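Flavodoxin (Streptococcus pneumoniae serotype 4, PDB 5LJL) binds FMN and probably serves as a low-potential electron donor to a number of redox enzymes. Local coordinates at residues S45-A50 with M70-D75; A56-T59 with L65-E68; G87-G92 with E137-E142. One frame throughout, in Å; residues are numbered along the deposited sequence.

Interaction 1 (S45-A50 with M70-D75); sequences SDFLEA and MDFYED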
ATOM      1  N   SER A  45       8.983  -1.246 -10.852  1.00 12.29           N
ATOM      2  CA  SER A  45      10.354  -0.757 -10.767  1.00 13.65           C
ATOM      3  C   SER A  45      10.504   0.722 -10.422  1.00 13.47           C
ATOM      4  O   SER A  45      11.603   1.168  -9.975  1.00 13.76           O
ATOM      5  CB  SER A  45      11.148  -1.132 -12.046  1.00 14.36           C
ATOM      6  OG  SER A  45      10.583  -0.493 -13.160  1.00 15.27           O
ATOM      7  N   ASP A  46       9.449   1.510 -10.564  1.00 12.75           N
ATOM      8  CA  ASP A  46       9.463   2.899 -10.144  1.00 13.50           C
ATOM      9  C   ASP A  46       9.783   3.008  -8.663  1.00 12.69           C
ATOM     10  O   ASP A  46      10.312   4.028  -8.230  1.00 13.05           O
ATOM     11  CB  ASP A  46       8.185   3.663 -10.432  1.00 15.18           C
ATOM     12  CG  ASP A  46       7.768   3.636 -11.883  1.00 18.59           C
ATOM     13  OD1 ASP A  46       6.600   4.023 -12.082  1.00 18.11           O
ATOM     14  OD2 ASP A  46       8.578   3.275 -12.779  1.00 19.39           O
ATOM     15  N   PHE A  47       9.487   1.965  -7.899  1.00 12.64           N
ATOM     16  CA  PHE A  47       9.884   1.917  -6.458  1.00 12.04           C
ATOM     17  C   PHE A  47      11.379   2.121  -6.190  1.00 13.32           C
ATOM     18  O   PHE A  47      11.736   2.616  -5.076  1.00 14.58           O
ATOM     19  CB  PHE A  47       9.391   0.614  -5.805  1.00 12.02           C
ATOM     20  CG  PHE A  47       7.866   0.571  -5.519  1.00 11.49           C
ATOM     21  CD1 PHE A  47       7.122   1.704  -5.192  1.00 10.88           C
ATOM     22  CD2 PHE A  47       7.216  -0.692  -5.442  1.00 11.74           C
ATOM     23  CE1 PHE A  47       5.757   1.602  -4.891  1.00 11.86           C
ATOM     24  CE2 PHE A  47       5.825  -0.785  -5.097  1.00 10.85           C
ATOM     25  CZ  PHE A  47       5.143   0.384  -4.818  1.00 10.57           C
ATOM     26  N   LEU A  48      12.235   1.717  -7.141  1.00 13.07           N
ATOM     27  CA  LEU A  48      13.696   1.995  -6.956  1.00 14.75           C
ATOM     28  C   LEU A  48      14.017   3.438  -6.704  1.00 15.19           C
ATOM     29  O   LEU A  48      15.026   3.726  -6.054  1.00 16.43           O
ATOM     30  CB  LEU A  48      14.524   1.462  -8.117  1.00 16.07           C
ATOM     31  CG  LEU A  48      14.491  -0.076  -8.254  1.00 17.63           C
ATOM     32  CD1 LEU A  48      14.929  -0.606  -9.622  1.00 21.31           C
ATOM     33  CD2 LEU A  48      15.228  -0.739  -7.095  1.00 18.50           C
ATOM     34  N   GLU A  49      13.208   4.337  -7.263  1.00 14.94           N
ATOM     35  CA  GLU A  49      13.399   5.772  -7.106  1.00 17.73           C
ATOM     36  C   GLU A  49      12.924   6.350  -5.794  1.00 18.15           C
ATOM     37  O   GLU A  49      13.266   7.486  -5.456  1.00 21.15           O
ATOM     38  CB  GLU A  49      12.749   6.517  -8.271  1.00 23.45           C
ATOM     39  CG  GLU A  49      13.406   6.173  -9.602  1.00 27.74           C
ATOM     40  CD  GLU A  49      12.557   6.472 -10.826  1.00 37.05           C
ATOM     41  OE1 GLU A  49      11.370   6.047 -10.848  1.00 47.66           O
ATOM     42  OE2 GLU A  49      13.108   7.079 -11.808  1.00 48.36           O
ATOM     43  N   ALA A  50      12.105   5.631  -5.027  1.00 15.46           N
ATOM     44  CA  ALA A  50      11.508   6.213  -3.838  1.00 15.92           C
ATOM     45  C   ALA A  50      12.195   5.789  -2.549  1.00 14.70           C
ATOM     46  O   ALA A  50      12.896   4.797  -2.493  1.00 16.76           O
ATOM     47  CB  ALA A  50      10.072   5.798  -3.772  1.00 16.42           C
ATOM     48  N   MET A  70      -1.959  -8.531 -10.808  1.00 16.54           N
ATOM     49  CA  MET A  70      -1.153  -9.740 -11.041  1.00 17.65           C
ATOM     50  C   MET A  70       0.187  -9.444 -11.709  1.00 15.17           C
ATOM     51  O   MET A  70       1.215  -9.884 -11.236  1.00 14.85           O
ATOM     52  CB  MET A  70      -1.952 -10.796 -11.818  1.00 22.76           C
ATOM     53  CG  MET A  70      -2.809 -11.653 -10.883  1.00 25.51           C
ATOM     54  SD  MET A  70      -3.615 -13.080 -11.766  1.00 35.73           S
ATOM     55  CE  MET A  70      -2.301 -13.502 -12.889  1.00 35.90           C
ATOM     56  N   ASP A  71       0.186  -8.639 -12.738  1.00 15.59           N
ATOM     57  CA  ASP A  71       1.423  -8.218 -13.398  1.00 18.98           C
ATOM     58  C   ASP A  71       2.367  -7.370 -12.520  1.00 15.87           C
ATOM     59  O   ASP A  71       3.556  -7.533 -12.519  1.00 13.92           O
ATOM     60  CB  ASP A  71       1.077  -7.389 -14.639  1.00 25.39           C
ATOM     61  CG  ASP A  71       1.277  -8.139 -15.871  1.00 35.29           C
ATOM     62  OD1 ASP A  71       2.105  -7.652 -16.667  1.00 57.45           O
ATOM     63  OD2 ASP A  71       0.703  -9.240 -16.029  1.00 36.11           O
ATOM     64  N   PHE A  72       1.774  -6.437 -11.754  1.00 14.52           N
ATOM     65  CA  PHE A  72       2.503  -5.572 -10.854  1.00 12.20           C
ATOM     66  C   PHE A  72       3.198  -6.445  -9.757  1.00 11.73           C
ATOM     67  O   PHE A  72       4.327  -6.227  -9.414  1.00 12.90           O
ATOM     68  CB  PHE A  72       1.518  -4.552 -10.249  1.00 12.13           C
ATOM     69  CG  PHE A  72       2.205  -3.506  -9.412  1.00 11.74           C
ATOM     70  CD1 PHE A  72       2.726  -2.372  -9.992  1.00 11.30           C
ATOM     71  CD2 PHE A  72       2.416  -3.720  -8.047  1.00 11.35           C
ATOM     72  CE1 PHE A  72       3.391  -1.415  -9.264  1.00 11.59           C
ATOM     73  CE2 PHE A  72       3.105  -2.782  -7.294  1.00 11.70           C
ATOM     74  CZ  PHE A  72       3.606  -1.628  -7.901  1.00 10.96           C
ATOM     75  N   TYR A  73       2.446  -7.397  -9.198  1.00 11.33           N
ATOM     76  CA  TYR A  73       2.988  -8.332  -8.189  1.00 10.75           C
ATOM     77  C   TYR A  73       4.194  -9.098  -8.775  1.00 10.86           C
ATOM     78  O   TYR A  73       5.189  -9.276  -8.080  1.00 10.53           O
ATOM     79  CB  TYR A  73       1.918  -9.291  -7.672  1.00 10.86           C
ATOM     80  CG  TYR A  73       2.337 -10.391  -6.704  1.00 11.36           C
ATOM     81  CD1 TYR A  73       2.119 -10.265  -5.364  1.00 11.31           C
ATOM     82  CD2 TYR A  73       2.868 -11.603  -7.170  1.00 11.49           C
ATOM     83  CE1 TYR A  73       2.516 -11.244  -4.477  1.00 11.77           C
ATOM     84  CE2 TYR A  73       3.256 -12.611  -6.312  1.00 12.08           C
ATOM     85  CZ  TYR A  73       3.095 -12.447  -4.976  1.00 11.65           C
ATOM     86  OH  TYR A  73       3.450 -13.512  -4.182  1.00 12.75           O
ATOM     87  N   GLU A  74       4.029  -9.624  -9.997  1.00 10.86           N
ATOM     88  CA  GLU A  74       5.113 -10.377 -10.630  1.00 12.54           C
ATOM     89  C   GLU A  74       6.347  -9.538 -10.790  1.00 12.97           C
ATOM     90  O   GLU A  74       7.471 -10.009 -10.477  1.00 12.52           O
ATOM     91  CB  GLU A  74       4.670 -10.971 -12.012  1.00 14.66           C
ATOM     92  CG  GLU A  74       3.598 -12.049 -11.825  1.00 15.82           C
ATOM     93  CD  GLU A  74       2.892 -12.512 -13.104  1.00 18.93           C
ATOM     94  OE1 GLU A  74       3.318 -12.100 -14.183  1.00 25.70           O
ATOM     95  OE2 GLU A  74       1.901 -13.260 -13.031  1.00 21.61           O
ATOM     96  N   ASP A  75       6.145  -8.322 -11.306  1.00 12.43           N
ATOM     97  CA  ASP A  75       7.253  -7.425 -11.470  1.00 13.72           C
ATOM     98  C   ASP A  75       7.913  -7.052 -10.144  1.00 12.69           C
ATOM     99  O   ASP A  75       9.176  -7.054 -10.040  1.00 11.74           O
ATOM    100  CB  ASP A  75       6.870  -6.156 -12.260  1.00 15.20           C
ATOM    101  CG  ASP A  75       6.445  -6.425 -13.705  1.00 19.03           C
ATOM    102  OD1 ASP A  75       6.716  -7.538 -14.226  1.00 20.54           O
ATOM    103  OD2 ASP A  75       5.762  -5.526 -14.287  1.00 21.45           O
TER
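Phe47 and Phe72 carry this contact between them, meeting through Phe47 CE2 and the far end, CZ, of the Phe72 ring. The closest approach is 3.7 Å, from Phe47 CE2 to Phe72 CZ. Phe47 CZ lies in the plane of the Phe72 ring, at its edge, 4.0 Å from Phe72 CZ. The ring planes are nearly perpendicular, at 87°, and the centroids are 5.8 Å apart, yet the approach is too oblique for either a stack or a T-shaped pair. Phe72 reaches this place because its CG stands anti to the backbone N (chi1 -174°), which carries the ring across toward the loop.

The contact joins the 45-50 loop to helix 67-77 on one face of the parallel sheet of the flavodoxin fold. Residues 45-50 belong to the connection between strands 33-38 and 52-56, whereas residues 70-75 lie on the helix that follows strand 52-56. Both phenylalanines rest on Val8 of strand 4-9. Strand 52-56 supports the pair too, through Ala53 under Phe47 and Val55 under Phe72, and Phe106 of helix 101-113 also touches Phe72.

Hydrogen bonding is confined to each segment and its surroundings, and none crosses the contact. The loop turns through short-range backbone bonds such as Leu48 N to Ser45 O (3.0 Å), and Glu74 N to Met70 O (3.1 Å) belongs to the regular helix. The carbonyl oxygens of Leu48 and Ala50 both accept from Lys84 NZ, outside the two segments.

Interaction 2 (A56-T59 with L65-E68); sequences ATYT and LPDE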
ATOM      1  N   ALA A  56      -1.641  -0.181  -1.731  1.00  9.61           N
ATOM      2  CA  ALA A  56      -3.000  -0.199  -1.190  1.00  8.88           C
ATOM      3  C   ALA A  56      -3.829  -1.082  -2.100  1.00  9.92           C
ATOM      4  O   ALA A  56      -3.997  -0.771  -3.287  1.00 11.61           O
ATOM      5  CB  ALA A  56      -3.536   1.253  -1.164  1.00  9.45           C
ATOM      6  N   THR A  57      -4.374  -2.176  -1.614  1.00  9.76           N
ATOM      7  CA  THR A  57      -5.103  -3.125  -2.473  1.00 10.96           C
ATOM      8  C   THR A  57      -6.374  -3.672  -1.859  1.00 10.29           C
ATOM      9  O   THR A  57      -6.421  -3.952  -0.681  1.00 11.17           O
ATOM     10  CB  THR A  57      -4.143  -4.272  -2.911  1.00 11.22           C
ATOM     11  OG1 THR A  57      -4.775  -5.070  -3.937  1.00 12.02           O
ATOM     12  CG2 THR A  57      -3.677  -5.122  -1.736  1.00 11.54           C
ATOM     13  N   TYR A  58      -7.380  -3.892  -2.694  1.00 10.72           N
ATOM     14  CA  TYR A  58      -8.556  -4.713  -2.344  1.00 11.24           C
ATOM     15  C   TYR A  58      -8.144  -6.204  -2.630  1.00 12.14           C
ATOM     16  O   TYR A  58      -7.057  -6.480  -3.117  1.00 12.14           O
ATOM     17  CB  TYR A  58      -9.804  -4.291  -3.121  1.00 12.08           C
ATOM     18  CG  TYR A  58      -9.812  -4.560  -4.629  1.00 12.21           C
ATOM     19  CD1 TYR A  58      -9.223  -3.690  -5.485  1.00 13.37           C
ATOM     20  CD2 TYR A  58     -10.432  -5.684  -5.170  1.00 13.68           C
ATOM     21  CE1 TYR A  58      -9.317  -3.867  -6.879  1.00 13.30           C
ATOM     22  CE2 TYR A  58     -10.464  -5.933  -6.544  1.00 14.44           C
ATOM     23  CZ  TYR A  58      -9.911  -5.032  -7.412  1.00 13.91           C
ATOM     24  OH  TYR A  58      -9.938  -5.238  -8.778  1.00 17.47           O
ATOM     25  N   THR A  59      -9.023  -7.113  -2.269  1.00 11.94           N
ATOM     26  CA  THR A  59      -8.832  -8.546  -2.466  1.00 12.82           C
ATOM     27  C   THR A  59     -10.027  -9.048  -3.328  1.00 14.80           C
ATOM     28  O   THR A  59     -11.161  -8.659  -3.095  1.00 14.68           O
ATOM     29  CB  THR A  59      -8.857  -9.247  -1.113  1.00 12.36           C
ATOM     30  OG1 THR A  59      -7.821  -8.729  -0.270  1.00 11.66           O
ATOM     31  CG2 THR A  59      -8.756 -10.713  -1.222  1.00 13.20           C
ATOM     32  N   LEU A  65      -5.385 -11.750  -5.669  1.00 15.39           N
ATOM     33  CA  LEU A  65      -4.980 -10.448  -6.028  1.00 14.22           C
ATOM     34  C   LEU A  65      -5.998  -9.884  -7.050  1.00 14.30           C
ATOM     35  O   LEU A  65      -6.599 -10.650  -7.821  1.00 15.43           O
ATOM     36  CB  LEU A  65      -3.602 -10.539  -6.679  1.00 14.92           C
ATOM     37  CG  LEU A  65      -2.473 -11.165  -5.871  1.00 15.38           C
ATOM     38  CD1 LEU A  65      -1.225 -11.200  -6.735  1.00 15.83           C
ATOM     39  CD2 LEU A  65      -2.241 -10.364  -4.610  1.00 14.76           C
ATOM     40  N   PRO A  66      -6.257  -8.563  -7.013  1.00 13.10           N
ATOM     41  CA  PRO A  66      -6.874  -7.927  -8.163  1.00 12.68           C
ATOM     42  C   PRO A  66      -6.220  -8.351  -9.477  1.00 13.69           C
ATOM     43  O   PRO A  66      -4.993  -8.414  -9.591  1.00 13.06           O
ATOM     44  CB  PRO A  66      -6.649  -6.450  -7.892  1.00 12.19           C
ATOM     45  CG  PRO A  66      -6.523  -6.343  -6.404  1.00 12.23           C
ATOM     46  CD  PRO A  66      -5.818  -7.573  -6.004  1.00 12.12           C
ATOM     47  N   ASP A  67      -7.079  -8.609 -10.491  1.00 14.33           N
ATOM     48  CA  ASP A  67      -6.586  -8.974 -11.793  1.00 15.88           C
ATOM     49  C   ASP A  67      -5.490  -8.025 -12.246  1.00 14.53           C
ATOM     50  O   ASP A  67      -4.434  -8.424 -12.730  1.00 18.58           O
ATOM     51  CB  ASP A  67      -7.732  -8.937 -12.828  1.00 18.26           C
ATOM     52  CG  ASP A  67      -8.699 -10.039 -12.654  1.00 19.92           C
ATOM     53  OD1 ASP A  67      -9.803  -9.954 -13.335  1.00 24.72           O
ATOM     54  OD2 ASP A  67      -8.424 -11.046 -11.898  1.00 17.85           O
ATOM     55  N   GLU A  68      -5.752  -6.724 -12.094  1.00 15.91           N
ATOM     56  CA  GLU A  68      -4.848  -5.694 -12.557  1.00 15.88           C
ATOM     57  C   GLU A  68      -3.536  -5.613 -11.709  1.00 16.01           C
ATOM     58  O   GLU A  68      -2.568  -4.946 -12.113  1.00 18.30           O
ATOM     59  CB  GLU A  68      -5.585  -4.336 -12.563  1.00 16.61           C
ATOM     60  CG  GLU A  68      -6.091  -3.833 -11.206  1.00 17.05           C
ATOM     61  CD  GLU A  68      -7.509  -4.275 -10.806  1.00 16.22           C
ATOM     62  OE1 GLU A  68      -7.968  -5.303 -11.302  1.00 17.34           O
ATOM     63  OE2 GLU A  68      -8.198  -3.562  -9.999  1.00 15.80           O
TER
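Thr57 meets Pro66 through its hydroxyl, OG1 lying 3.3 Å from Pro66 CG. That same OG1 donates to Tyr58 O in a 2.8 Å bond made in the carbonyl plane, on a lone pair. Tyr58 O is also close to the proline, 3.3 Å from Pro66 CD, so the pyrrolidine ring fits against two oxygens that are already tied together.

The aromatic ring of Tyr58 comes next. Pro66 CG sits over the middle of one face, 3.7 Å from the centroid and only 10° off the normal, a well-centred CH-pi contact. The two residues bound the loop after strand 52-56 that leads into helix 67-77; in flavodoxins, loops at this end of the sheet surround the FMN site. Tyr58 also touches Ala10, Met12 and Thr16, and its side chain lies about 3 Å from a bound phosphate ion, probably from the crystallisation liquor, which may mark the pocket for the cofactor's phosphate.

Farther out along the ring, Tyr58 OH donates to Glu68 OE2 over 2.7 Å. The carboxylate oxygen is near the ring plane at its edge, and the hydroxyl meets it on the syn side, 27° out of the carboxylate plane. A bend at chi2 (-89°) turns the Glu68 chain back to reach it. The CB of Thr59 is directed away from 65-68, and its OG1 bonds to Ala102 N at the start of helix 101-113.

Interaction 3 (G87-G92 with E137-E142); sequences GVVGSG and EQFAEE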
ATOM      1  N   GLY A  87       5.100  -0.220   3.365  1.00  9.10           N
ATOM      2  CA  GLY A  87       3.901  -0.565   4.096  1.00  9.21           C
ATOM      3  C   GLY A  87       2.795  -0.978   3.160  1.00  8.96           C
ATOM      4  O   GLY A  87       2.838  -0.693   1.932  1.00  8.93           O
ATOM      5  N   VAL A  88       1.809  -1.644   3.731  1.00  9.35           N
ATOM      6  CA  VAL A  88       0.683  -2.175   2.943  1.00  9.54           C
ATOM      7  C   VAL A  88      -0.630  -1.907   3.665  1.00  9.53           C
ATOM      8  O   VAL A  88      -0.749  -2.095   4.895  1.00  8.94           O
ATOM      9  CB  VAL A  88       0.784  -3.695   2.623  1.00  9.32           C
ATOM     10  CG1 VAL A  88      -0.217  -4.142   1.577  1.00  9.58           C
ATOM     11  CG2 VAL A  88       2.168  -4.017   2.127  1.00  9.72           C
ATOM     12  N   VAL A  89      -1.596  -1.394   2.917  1.00  9.28           N
ATOM     13  CA  VAL A  89      -2.944  -1.181   3.444  1.00  9.56           C
ATOM     14  C   VAL A  89      -4.016  -1.727   2.501  1.00  9.24           C
ATOM     15  O   VAL A  89      -3.726  -1.960   1.319  1.00  9.50           O
ATOM     16  CB  VAL A  89      -3.189   0.352   3.694  1.00  9.24           C
ATOM     17  CG1 VAL A  89      -2.158   0.914   4.645  1.00 10.54           C
ATOM     18  CG2 VAL A  89      -3.319   1.132   2.350  1.00 10.26           C
ATOM     19  N   GLY A  90      -5.297  -1.779   2.921  1.00  9.27           N
ATOM     20  CA  GLY A  90      -6.307  -2.164   1.972  1.00  9.61           C
ATOM     21  C   GLY A  90      -7.662  -2.213   2.581  1.00 10.49           C
ATOM     22  O   GLY A  90      -7.774  -2.157   3.780  1.00 11.28           O
ATOM     23  N   SER A  91      -8.661  -2.265   1.717  1.00 10.32           N
ATOM     24  CA  SER A  91     -10.030  -2.542   2.158  1.00 11.15           C
ATOM     25  C   SER A  91     -10.457  -3.920   1.787  1.00 12.13           C
ATOM     26  O   SER A  91     -10.011  -4.468   0.757  1.00 13.08           O
ATOM     27  CB  SER A  91     -11.012  -1.537   1.533  1.00 12.40           C
ATOM     28  OG  SER A  91     -12.388  -1.771   1.922  1.00 13.36           O
ATOM     29  N   GLY A  92     -11.341  -4.489   2.616  1.00 11.85           N
ATOM     30  CA  GLY A  92     -11.880  -5.796   2.300  1.00 13.15           C
ATOM     31  C   GLY A  92     -13.227  -6.033   2.989  1.00 11.33           C
ATOM     32  O   GLY A  92     -13.831  -5.149   3.558  1.00 10.85           O
ATOM     33  N   GLU A 137      -3.617   7.200   9.559  1.00 11.12           N
ATOM     34  CA  GLU A 137      -2.748   8.354   9.917  1.00 11.78           C
ATOM     35  C   GLU A 137      -1.562   7.951  10.807  1.00 10.46           C
ATOM     36  O   GLU A 137      -0.411   8.371  10.533  1.00 10.13           O
ATOM     37  CB  GLU A 137      -3.566   9.504  10.512  1.00 13.81           C
ATOM     38  CG  GLU A 137      -4.437  10.230   9.439  1.00 17.25           C
ATOM     39  CD  GLU A 137      -5.311  11.304  10.062  1.00 21.35           C
ATOM     40  OE1 GLU A 137      -5.356  11.405  11.298  1.00 24.82           O
ATOM     41  OE2 GLU A 137      -5.877  12.076   9.276  1.00 24.60           O
ATOM     42  N   GLN A 138      -1.765   7.049  11.762  1.00 10.45           N
ATOM     43  CA  GLN A 138      -0.672   6.577  12.596  1.00 10.52           C
ATOM     44  C   GLN A 138       0.357   5.787  11.789  1.00 10.63           C
ATOM     45  O   GLN A 138       1.579   5.952  11.989  1.00  9.11           O
ATOM     46  CB  GLN A 138      -1.155   5.776  13.767  1.00 13.15           C
ATOM     47  CG  GLN A 138      -2.003   6.581  14.758  1.00 14.64           C
ATOM     48  CD  GLN A 138      -2.734   5.644  15.679  1.00 19.27           C
ATOM     49  OE1 GLN A 138      -3.402   4.705  15.266  1.00 23.23           O
ATOM     50  NE2 GLN A 138      -2.610   5.907  16.954  1.00 21.75           N
ATOM     51  N   PHE A 139      -0.147   4.961  10.855  1.00 10.45           N
ATOM     52  CA  PHE A 139       0.731   4.263   9.852  1.00 10.35           C
ATOM     53  C   PHE A 139       1.605   5.247   9.081  1.00  9.86           C
ATOM     54  O   PHE A 139       2.807   5.080   9.007  1.00  9.78           O
ATOM     55  CB  PHE A 139      -0.237   3.461   8.956  1.00 10.44           C
ATOM     56  CG  PHE A 139       0.338   2.876   7.715  1.00 10.51           C
ATOM     57  CD1 PHE A 139       0.831   1.578   7.668  1.00 10.86           C
ATOM     58  CD2 PHE A 139       0.328   3.612   6.544  1.00 10.26           C
ATOM     59  CE1 PHE A 139       1.273   1.042   6.461  1.00 10.42           C
ATOM     60  CE2 PHE A 139       0.797   3.078   5.370  1.00 11.96           C
ATOM     61  CZ  PHE A 139       1.266   1.777   5.324  1.00 10.57           C
ATOM     62  N   ALA A 140       1.016   6.293   8.471  1.00  9.60           N
ATOM     63  CA  ALA A 140       1.785   7.285   7.733  1.00  9.57           C
ATOM     64  C   ALA A 140       2.786   7.999   8.617  1.00  9.35           C
ATOM     65  O   ALA A 140       3.944   8.205   8.248  1.00 10.49           O
ATOM     66  CB  ALA A 140       0.802   8.283   7.090  1.00 10.15           C
ATOM     67  N   GLU A 141       2.363   8.339   9.842  1.00  9.55           N
ATOM     68  CA  GLU A 141       3.256   9.104  10.773  1.00 10.18           C
ATOM     69  C   GLU A 141       4.476   8.230  11.202  1.00 10.42           C
ATOM     70  O   GLU A 141       5.612   8.739  11.336  1.00 11.17           O
ATOM     71  CB  GLU A 141       2.459   9.561  12.002  1.00 11.30           C
ATOM     72  CG  GLU A 141       1.441  10.641  11.688  1.00 11.09           C
ATOM     73  CD  GLU A 141       0.220  10.700  12.562  1.00 11.46           C
ATOM     74  OE1 GLU A 141       0.223  10.130  13.662  1.00 11.35           O
ATOM     75  OE2 GLU A 141      -0.740  11.455  12.204  1.00 10.91           O
ATOM     76  N   GLU A 142       4.271   6.909  11.382  1.00 10.14           N
ATOM     77  CA  GLU A 142       5.367   6.000  11.716  1.00 10.76           C
ATOM     78  C   GLU A 142       6.335   5.860  10.528  1.00 10.59           C
ATOM     79  O   GLU A 142       7.530   5.904  10.711  1.00 11.53           O
ATOM     80  CB  GLU A 142       4.837   4.649  12.224  1.00 10.95           C
ATOM     81  CG  GLU A 142       5.967   3.683  12.561  1.00 12.58           C
ATOM     82  CD  GLU A 142       5.553   2.427  13.249  1.00 13.60           C
ATOM     83  OE1 GLU A 142       4.352   2.132  13.202  1.00 12.82           O
ATOM     84  OE2 GLU A 142       6.438   1.809  13.923  1.00 15.44           O
TER
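This is apolar helix-on-sheet packing: helix 130-146 lies over strand 85-92, an inner strand of the five-stranded parallel sheet of the doubly wound flavodoxin fold, with a single phenylalanine bridging the layers. The two segments run nearly antiparallel, at 166°, and their axes approach to 10.4 Å, a usual helix-to-sheet spacing.

Phe139 spans that gap. A chi1 of 169° swings the ring away from its own backbone N and down to the strand, where it lands with CZ foremost. Val89 CG1 is 3.6 Å from Phe139 CZ and 3.7 Å from Phe139 CE2, poised over one ring face but displaced toward the rim, which makes this a CH-pi contact with CG1 3.8 Å from the centroid. Along the edge of the same ring runs the strand backbone: Gly87 CA is 3.7 Å from Phe139 CZ, and Val88 N is 3.8 Å from the same atom. Lacking a side chain, Gly87 lets the ring come down onto the main chain itself.

Val122 of strand 116-125 touches both Phe139 and Val89, and Ile19 of helix 15-29 packs on Val89. Val88 points away from Phe139, meeting Val103, Phe106 and Phe110 of helix 101-113 in the other helical layer.

No hydrogen bond joins 87-92 to 137-142, although Glu142 OE1 makes a polar link to Ser119 OG of strand 116-125. Shape and dispersion thus account for the contact between these two segments, and the methyl over one face and the main chain at the edge probably limit rotation of the ring.

Overall arrangement
Three contacts sample both sides of one parallel sheet. Interactions 1 and 2 share helix 67-77, their centres about 14 Å apart, and Tyr73 packs on Leu65 where they touch; in sequence, interaction 2 falls between the two segments of interaction 1. Interaction 3 comes later, with strand 85-92 following helix 67-77, and lies across the chain's centre from them. It still joins interaction 2 directly, since Thr57 N, just after strand 52-56, probably bonds to Val89 O of the adjacent strand, although interaction 1 stays about 7 Å away at the nearest atoms. All three are buried; interactions 1 and 3 lie on opposite faces of the sheet, and interaction 2 at the loop end where flavodoxins bind FMN.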